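Local coordinates for protein cGAS/DncV-like nucleotidyltransferase in E. coli homolog (Elizabethkingia meningoseptica ATCC 13253 = NBRC 12535, PDB 6E0O) that synthesises cyclic dinucleotide second messengers, probably with magnesium as cofactor, as the signalling enzyme of a CBASS system that protects bacteria against phage, at residues I195-V198 with V199-L203; S4-Q7 with L8-W11; Y186-Y189 with K190-R194. All coordinates share one frame; numbering follows the deposited sequence.

How the contacts relate
Along the chain, contact 2 comes first, then contact 3, then contact 1. Contacts 3 and 1 adjoin on one helix, 188-205, with centres about 14 Å apart; contact 3 holds its N-terminal start and contact 1 its later turns. Contact 2 makes up the short N-terminal helix 5-11, its centre about 13 Å from that of contact 1 and 12 Å from that of contact 3. This helix meets helix 188-205 with its C-terminal end, packing Trp11 against Ile195, Val198 and Arg202, while the Trp11 backbone O touches Arg194. The N-terminus is thus joined to a helix that carries Lys197, a probable GTP-binding residue.

Contact 1 (I195-V198 with V199-L203); sequences ILKV and VNYRL
Val198 and Arg202, one helical turn apart, run side by side and point the same way. The arginine starts against its partner's backbone: CB of Arg202 lies 3.6 Å from Val198 O, and CG comes nearer still, 3.4 Å from the same oxygen. CG is turned beside the backbone N of Arg202 (chi1 -74°), and this sends the chain back along the preceding turn. From there it is extended as far as NE, so the contact passes from the carbonyl to a methyl group: CD is 3.9 Å and NE 3.7 Å from CG1 of Val198. At the tip, CZ reaches the indole of Trp11 on helix 5-11, and NH1 is hydrogen-bonded to Tyr288 OH. Val198 CG1 thus flanks the CD-NE portion of the chain and also packs on Trp11.

All this rests on a regular alpha helix, part of helix 188-205, with successive i to i+4 bonds donated by Val199, Asn200, Tyr201 and Arg202 to the carbonyls of Ile195, Leu196, Lys197 and Val198. The bond from Asn200 N to Leu196 O measures 2.8 Å. On another flank, in the conformer described here, CD2 of Tyr201 sits 3.2 Å from Lys197 O, an oblique approach of ring to carbonyl, and the ring makes a cation-pi contact with Arg57. CG2 of Val199 approaches CG2 of Ile195 at 4.4 Å, a loose apolar contact. The Lys197 side chain leaves the helix toward the probable nucleotide site, where NZ is hydrogen-bonded to Thr54 O and Ser216 OG. Lys197 and Ser216 are both probable GTP-binding residues; the lysine side chain lies about 7 Å from a bound magnesium ion.

Contact 2 (S4-Q7 with L8-W11); sequences SEQQ and LINW
Gln6 and Asn10 join their side-chain amides across one turn. NE2 of Gln6 donates to OD1 of Asn10 at 3.0 Å, with an N-H...O angle of 155°. The acceptor lies in the amide plane of Gln6, whereas the donor stands well above the carbonyl plane of Asn10, and the two amide planes are 44° apart. A bend at chi2 (63°) brings the end of Gln6 back toward Asn10 after its CB has set off away from it.

The capping bonds gather at the start of helix 5-11. Ser4 is the N-cap: its OG accepts from Gln7 N at 3.0 Å, and in the Gln7 conformer described here OE1 accepts from Ser4 N at 2.9 Å. This reciprocal pair is a capping box, and it ties side chain to backbone in both directions at the first turn. Leu8, Ile9, Asn10 and Trp11 then donate in turn to the carbonyls of Ser4, Glu5, Gln6 and Gln7.

The remaining packing sets side-chain carbon against backbone oxygen and carbon. Ile9 CG1 rests 3.3 Å from Glu5 O, and Gln7 O lies over one face of the Trp11 indole, 3.5 Å above its plane and toward the rim. Apolar contacts are Ile9 CD1 brushing Glu5 CG, and Leu8 on Leu240 of helix 236-252. The Glu5 carboxylate is hydrogen-bonded through OE1 to Thr237 OG1 and through OE2 to Tyr236 N.

Contact 3 (Y186-Y189 with K190-R194); sequences YRLY and KRMVR
CB of Arg187 sits over the centre of one face of the Arg191 guanidinium, 3.7 Å from CZ. The two guanidinium planes are steeply inclined, 73° apart, and NH2 of Arg191 lies at the edge of the Arg187 group, near its plane, 4.0 Å from NE. These like charges are close, but Arg187 NH1 is hydrogen-bonded to Asn183 OD1 and Arg191 NH1 weakly to Tyr236 OH. A third guanidinium, that of Arg194, has Lys190 CB over one face, toward the rim.

The phenol ring of Tyr189 meets its neighbours obliquely: CE1 is 3.7 Å from CG2 of Val193, and CD2 is 3.8 Å from CG of Lys190. CG of Tyr189 is carried opposite the backbone N (chi1 163°), which lays the ring beside the methyl group one turn on; its OH is hydrogen-bonded to Glu220 O. The Arg191 chain, extended from CG to NE, runs back past Arg187 O, its CG 3.2 Å from that oxygen, and so brings the guanidinium against Arg187 CB. Leu188 CD2 and Met192 CE make a looser apolar contact at 4.3 Å.

The helix begins here, with Arg187 at the N-cap position. Met192 N bonds to Leu188 O at 2.8 Å and Val193 N to Tyr189 O at 3.0 Å, while Tyr189 N and Lys190 N find Thr185 OG1 and Thr182 OG1.

Lys190 NZ is hydrogen-bonded to the O of Asn52, itself a probable GTP-binding residue. Leu188 and Met192 pack on helix 236-252, Tyr189 and Val193 on helix 216-224, and Arg187 and Tyr189 touch helix 171-184.

Contact 1 (I195-V198 with V199-L203)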
loop_
_atom_site.group_PDB
_atom_site.type_symbol
_atom_site.label_atom_id
_atom_site.label_comp_id
_atom_site.label_asym_id
_atom_site.label_seq_id
_atom_site.Cartn_x
_atom_site.Cartn_y
_atom_site.Cartn_z
ATOM N N ILE A 195 0.876 9.759 9.593
ATOM C CA ILE A 195 1.095 11.206 9.625
ATOM C C ILE A 195 1.645 11.689 8.289
ATOM O O ILE A 195 1.199 12.699 7.741
ATOM C CB ILE A 195 2.028 11.600 10.784
ATOM C CG1 ILE A 195 1.338 11.425 12.128
ATOM C CG2 ILE A 195 2.500 13.043 10.605
ATOM C CD1 ILE A 195 2.295 11.463 13.307
ATOM N N LEU A 196 2.646 10.990 7.763
ATOM C CA LEU A 196 3.251 11.414 6.508
ATOM C C LEU A 196 2.292 11.270 5.331
ATOM O O LEU A 196 2.365 12.062 4.391
ATOM C CB LEU A 196 4.567 10.670 6.276
ATOM C CG LEU A 196 5.679 11.087 7.247
ATOM C CD1 LEU A 196 6.889 10.176 7.063
ATOM C CD2 LEU A 196 6.105 12.526 7.071
ATOM N N LYS A 197 1.391 10.281 5.363
ATOM C CA LYS A 197 0.348 10.204 4.341
ATOM C C LYS A 197 -0.603 11.393 4.436
ATOM O O LYS A 197 -1.026 11.945 3.413
ATOM C CB LYS A 197 -0.406 8.874 4.443
ATOM C CG LYS A 197 0.421 7.667 3.991
ATOM C CD LYS A 197 -0.337 6.352 4.114
ATOM C CE LYS A 197 -1.501 6.257 3.154
ATOM N NZ LYS A 197 -2.056 4.871 3.118
ATOM N N VAL A 198 -0.964 11.801 5.655
ATOM C CA VAL A 198 -1.792 12.994 5.818
ATOM C C VAL A 198 -1.090 14.210 5.228
ATOM O O VAL A 198 -1.690 15.001 4.492
ATOM C CB VAL A 198 -2.127 13.212 7.300
ATOM C CG1 VAL A 198 -2.685 14.620 7.526
ATOM C CG2 VAL A 198 -3.103 12.164 7.788
ATOM N N VAL A 199 0.194 14.384 5.548
ATOM C CA VAL A 199 0.932 15.525 5.018
ATOM C C VAL A 199 1.010 15.449 3.495
ATOM O O VAL A 199 0.873 16.464 2.802
ATOM C CB VAL A 199 2.318 15.626 5.683
ATOM C CG1 VAL A 199 3.129 16.731 5.040
ATOM C CG2 VAL A 199 2.170 15.867 7.182
ATOM N N ASN A 200 1.245 14.251 2.957
ATOM C CA ASN A 200 1.254 14.068 1.506
ATOM C C ASN A 200 -0.048 14.564 0.879
ATOM O O ASN A 200 -0.031 15.341 -0.086
ATOM C CB ASN A 200 1.496 12.591 1.186
ATOM C CG ASN A 200 1.712 12.326 -0.283
ATOM O OD1 ASN A 200 2.298 13.131 -1.000
ATOM N ND2 ASN A 200 1.237 11.182 -0.740
ATOM N N TYR A 201 -1.200 14.127 1.398
ATOM C CA TYR A 201 -2.471 14.554 0.819
ATOM C C TYR A 201 -2.652 16.065 0.929
ATOM O O TYR A 201 -3.180 16.710 0.013
ATOM C CB TYR A 201 -3.630 13.833 1.504
ATOM C CG TYR A 201 -3.730 12.363 1.155
ATOM C CD1 TYR A 201 -3.627 11.923 -0.163
ATOM C CD2 TYR A 201 -3.925 11.413 2.144
ATOM C CE1 TYR A 201 -3.715 10.581 -0.478
ATOM C CE2 TYR A 201 -4.017 10.071 1.840
ATOM C CZ TYR A 201 -3.909 9.658 0.531
ATOM O OH TYR A 201 -3.998 8.317 0.234
ATOM N N ARG A 202 -2.226 16.651 2.054
ATOM C CA ARG A 202 -2.336 18.100 2.217
ATOM C C ARG A 202 -1.462 18.838 1.214
ATOM O O ARG A 202 -1.898 19.828 0.612
ATOM C CB ARG A 202 -1.972 18.499 3.644
ATOM C CG ARG A 202 -3.043 18.136 4.645
ATOM C CD ARG A 202 -2.544 18.224 6.079
ATOM N NE ARG A 202 -3.662 18.177 7.010
ATOM C CZ ARG A 202 -4.126 19.218 7.698
ATOM N NH1 ARG A 202 -3.555 20.412 7.605
ATOM N NH2 ARG A 202 -5.154 19.053 8.509
ATOM N N LEU A 203 -0.228 18.370 1.022
ATOM C CA LEU A 203 0.666 18.996 0.060
ATOM C C LEU A 203 0.132 18.854 -1.358
ATOM O O LEU A 203 0.244 19.782 -2.166
ATOM C CB LEU A 203 2.058 18.390 0.179
ATOM C CG LEU A 203 2.816 18.692 1.470
ATOM C CD1 LEU A 203 4.048 17.811 1.552
ATOM C CD2 LEU A 203 3.200 20.161 1.539
#

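Contact 2 (S4-Q7 with L8-W11)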
loop_
_atom_site.group_PDB
_atom_site.type_symbol
_atom_site.label_atom_id
_atom_site.label_comp_id
_atom_site.label_asym_id
_atom_site.label_seq_id
_atom_site.Cartn_x
_atom_site.Cartn_y
_atom_site.Cartn_z
ATOM N N SER A 4 0.549 20.821 16.975
ATOM C CA SER A 4 0.816 20.394 18.330
ATOM C C SER A 4 1.017 18.881 18.387
ATOM O O SER A 4 0.696 18.139 17.453
ATOM C CB SER A 4 -0.367 20.754 19.216
ATOM O OG SER A 4 -1.480 19.957 18.837
ATOM N N GLU A 5 1.559 18.426 19.518
ATOM C CA GLU A 5 1.653 16.999 19.790
ATOM C C GLU A 5 0.302 16.324 19.590
ATOM O O GLU A 5 0.210 15.269 18.951
ATOM C CB GLU A 5 2.178 16.805 21.213
ATOM C CG GLU A 5 2.294 15.368 21.677
ATOM C CD GLU A 5 3.528 14.638 21.160
ATOM O OE1 GLU A 5 4.369 15.246 20.461
ATOM O OE2 GLU A 5 3.661 13.441 21.481
ATOM N N GLN A 6 -0.765 16.925 20.124
ATOM C CA GLN A 6 -2.084 16.316 20.004
ATOM C C GLN A 6 -2.545 16.252 18.550
ATOM O O GLN A 6 -3.197 15.285 18.148
ATOM C CB GLN A 6 -3.105 17.070 20.852
ATOM C CG GLN A 6 -4.457 16.390 20.853
ATOM C CD GLN A 6 -4.396 15.008 21.461
ATOM O OE1 GLN A 6 -3.929 14.837 22.586
ATOM N NE2 GLN A 6 -4.850 14.007 20.712
ATOM N N GLN A 7 -2.255 17.281 17.753
ATOM C CA GLN A 7 -2.637 17.232 16.345
ATOM C C GLN A 7 -1.924 16.091 15.629
ATOM O O GLN A 7 -2.527 15.399 14.799
ATOM C CB GLN A 7 -2.359 18.578 15.677
ATOM C CG GLN A 7 -3.334 19.678 16.103
ATOM C CD GLN A 7 -2.988 21.038 15.520
ATOM O OE1 GLN A 7 -1.963 21.629 15.857
ATOM N NE2 GLN A 7 -3.851 21.546 14.646
ATOM N N LEU A 8 -0.645 15.868 15.947
ATOM C CA LEU A 8 0.071 14.748 15.343
ATOM C C LEU A 8 -0.548 13.425 15.764
ATOM O O LEU A 8 -0.687 12.508 14.947
ATOM C CB LEU A 8 1.550 14.777 15.728
ATOM C CG LEU A 8 2.368 15.968 15.233
ATOM C CD1 LEU A 8 3.826 15.786 15.648
ATOM C CD2 LEU A 8 2.247 16.132 13.733
ATOM N N ILE A 9 -0.913 13.298 17.042
ATOM C CA ILE A 9 -1.585 12.084 17.497
ATOM C C ILE A 9 -2.867 11.864 16.702
ATOM O O ILE A 9 -3.158 10.749 16.255
ATOM C CB ILE A 9 -1.847 12.143 19.013
ATOM C CG1 ILE A 9 -0.511 12.120 19.768
ATOM C CG2 ILE A 9 -2.745 10.988 19.438
ATOM C CD1 ILE A 9 -0.634 12.423 21.249
ATOM N N ASN A 10 -3.657 12.923 16.515
ATOM C CA ASN A 10 -4.903 12.771 15.770
ATOM C C ASN A 10 -4.640 12.296 14.348
ATOM O O ASN A 10 -5.329 11.400 13.846
ATOM C CB ASN A 10 -5.676 14.090 15.753
ATOM C CG ASN A 10 -6.158 14.504 17.129
ATOM O OD1 ASN A 10 -6.168 13.703 18.061
ATOM N ND2 ASN A 10 -6.574 15.759 17.257
ATOM N N TRP A 11 -3.637 12.875 13.691
ATOM C CA TRP A 11 -3.317 12.477 12.329
ATOM C C TRP A 11 -2.753 11.068 12.245
ATOM O O TRP A 11 -2.726 10.485 11.155
ATOM C CB TRP A 11 -2.252 13.397 11.756
ATOM C CG TRP A 11 -2.732 14.715 11.293
ATOM C CD1 TRP A 11 -4.023 15.116 11.098
ATOM C CD2 TRP A 11 -1.910 15.822 10.951
ATOM N NE1 TRP A 11 -4.048 16.414 10.643
ATOM C CE2 TRP A 11 -2.759 16.867 10.544
ATOM C CE3 TRP A 11 -0.531 16.024 10.927
ATOM C CZ2 TRP A 11 -2.270 18.105 10.145
ATOM C CZ3 TRP A 11 -0.050 17.246 10.529
ATOM C CH2 TRP A 11 -0.913 18.271 10.137
#

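Contact 3 (Y186-Y189 with K190-R194)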
loop_
_atom_site.group_PDB
_atom_site.type_symbol
_atom_site.label_atom_id
_atom_site.label_comp_id
_atom_site.label_asym_id
_atom_site.label_seq_id
_atom_site.Cartn_x
_atom_site.Cartn_y
_atom_site.Cartn_z
ATOM N N TYR A 186 6.685 0.794 19.700
ATOM C CA TYR A 186 5.642 1.442 20.485
ATOM C C TYR A 186 4.465 1.851 19.602
ATOM O O TYR A 186 3.781 2.842 19.874
ATOM C CB TYR A 186 6.201 2.644 21.256
ATOM C CG TYR A 186 7.474 2.325 21.993
ATOM C CD1 TYR A 186 7.451 1.567 23.157
ATOM C CD2 TYR A 186 8.701 2.770 21.526
ATOM C CE1 TYR A 186 8.608 1.268 23.837
ATOM C CE2 TYR A 186 9.869 2.474 22.203
ATOM C CZ TYR A 186 9.812 1.721 23.360
ATOM O OH TYR A 186 10.959 1.414 24.047
ATOM N N ARG A 187 4.231 1.092 18.526
ATOM C CA ARG A 187 3.166 1.335 17.557
ATOM C C ARG A 187 3.421 2.592 16.732
ATOM O O ARG A 187 2.554 3.022 15.966
ATOM C CB ARG A 187 1.784 1.327 18.224
ATOM C CG ARG A 187 1.615 0.117 19.172
ATOM C CD ARG A 187 0.148 -0.324 19.343
ATOM N NE ARG A 187 -0.392 -0.623 18.025
ATOM C CZ ARG A 187 -0.097 -1.702 17.306
ATOM N NH1 ARG A 187 0.705 -2.650 17.782
ATOM N NH2 ARG A 187 -0.597 -1.826 16.087
ATOM N N LEU A 188 4.626 3.151 16.804
ATOM C CA LEU A 188 4.896 4.416 16.138
ATOM C C LEU A 188 5.256 4.259 14.664
ATOM O O LEU A 188 5.072 5.213 13.914
ATOM C CB LEU A 188 5.959 5.209 16.901
ATOM C CG LEU A 188 5.494 5.691 18.275
ATOM C CD1 LEU A 188 6.686 6.189 19.073
ATOM C CD2 LEU A 188 4.440 6.779 18.147
ATOM N N TYR A 189 5.733 3.092 14.216
ATOM C CA TYR A 189 6.051 2.945 12.795
ATOM C C TYR A 189 4.835 3.303 11.924
ATOM O O TYR A 189 4.896 4.195 11.066
ATOM C CB TYR A 189 6.579 1.530 12.478
ATOM C CG TYR A 189 6.530 1.228 10.995
ATOM C CD1 TYR A 189 7.207 2.030 10.086
ATOM C CD2 TYR A 189 5.772 0.175 10.504
ATOM C CE1 TYR A 189 7.127 1.795 8.737
ATOM C CE2 TYR A 189 5.689 -0.065 9.141
ATOM C CZ TYR A 189 6.371 0.743 8.266
ATOM O OH TYR A 189 6.272 0.500 6.914
ATOM N N LYS A 190 3.700 2.624 12.138
ATOM C CA LYS A 190 2.552 2.894 11.276
ATOM C C LYS A 190 1.933 4.252 11.576
ATOM O O LYS A 190 1.377 4.887 10.680
ATOM C CB LYS A 190 1.504 1.783 11.367
ATOM C CG LYS A 190 1.984 0.485 10.737
ATOM C CD LYS A 190 0.914 -0.574 10.671
ATOM C CE LYS A 190 1.453 -1.831 10.006
ATOM N NZ LYS A 190 0.398 -2.880 9.968
ATOM N N ARG A 191 2.019 4.712 12.826
ATOM C CA ARG A 191 1.511 6.038 13.165
ATOM C C ARG A 191 2.270 7.125 12.418
ATOM O O ARG A 191 1.664 8.085 11.933
ATOM C CB ARG A 191 1.547 6.225 14.682
ATOM C CG ARG A 191 0.469 5.395 15.329
ATOM C CD ARG A 191 0.513 5.394 16.824
ATOM N NE ARG A 191 -0.410 4.378 17.322
ATOM C CZ ARG A 191 -0.602 4.111 18.602
ATOM N NH1 ARG A 191 0.059 4.803 19.516
ATOM N NH2 ARG A 191 -1.437 3.150 18.954
ATOM N N MET A 192 3.589 6.965 12.279
ATOM C CA MET A 192 4.384 7.912 11.507
ATOM C C MET A 192 4.079 7.814 10.013
ATOM O O MET A 192 4.004 8.839 9.327
ATOM C CB MET A 192 5.868 7.672 11.777
ATOM C CG MET A 192 6.280 8.034 13.198
ATOM S SD MET A 192 6.064 9.792 13.574
ATOM C CE MET A 192 5.176 9.733 15.125
ATOM N N VAL A 193 3.876 6.596 9.495
ATOM C CA VAL A 193 3.434 6.449 8.109
ATOM C C VAL A 193 2.141 7.219 7.894
ATOM O O VAL A 193 1.986 7.957 6.912
ATOM C CB VAL A 193 3.261 4.964 7.750
ATOM C CG1 VAL A 193 2.504 4.809 6.426
ATOM C CG2 VAL A 193 4.599 4.257 7.682
ATOM N N ARG A 194 1.177 7.040 8.802
ATOM C CA ARG A 194 -0.104 7.719 8.647
ATOM C C ARG A 194 0.063 9.234 8.673
ATOM O O ARG A 194 -0.549 9.943 7.868
ATOM C CB ARG A 194 -1.093 7.233 9.699
ATOM C CG ARG A 194 -1.464 5.775 9.507
ATOM C CD ARG A 194 -2.530 5.354 10.533
ATOM N NE ARG A 194 -2.470 3.925 10.808
ATOM C CZ ARG A 194 -2.175 3.384 11.987
ATOM N NH1 ARG A 194 -1.922 4.140 13.052
ATOM N NH2 ARG A 194 -2.144 2.069 12.106
#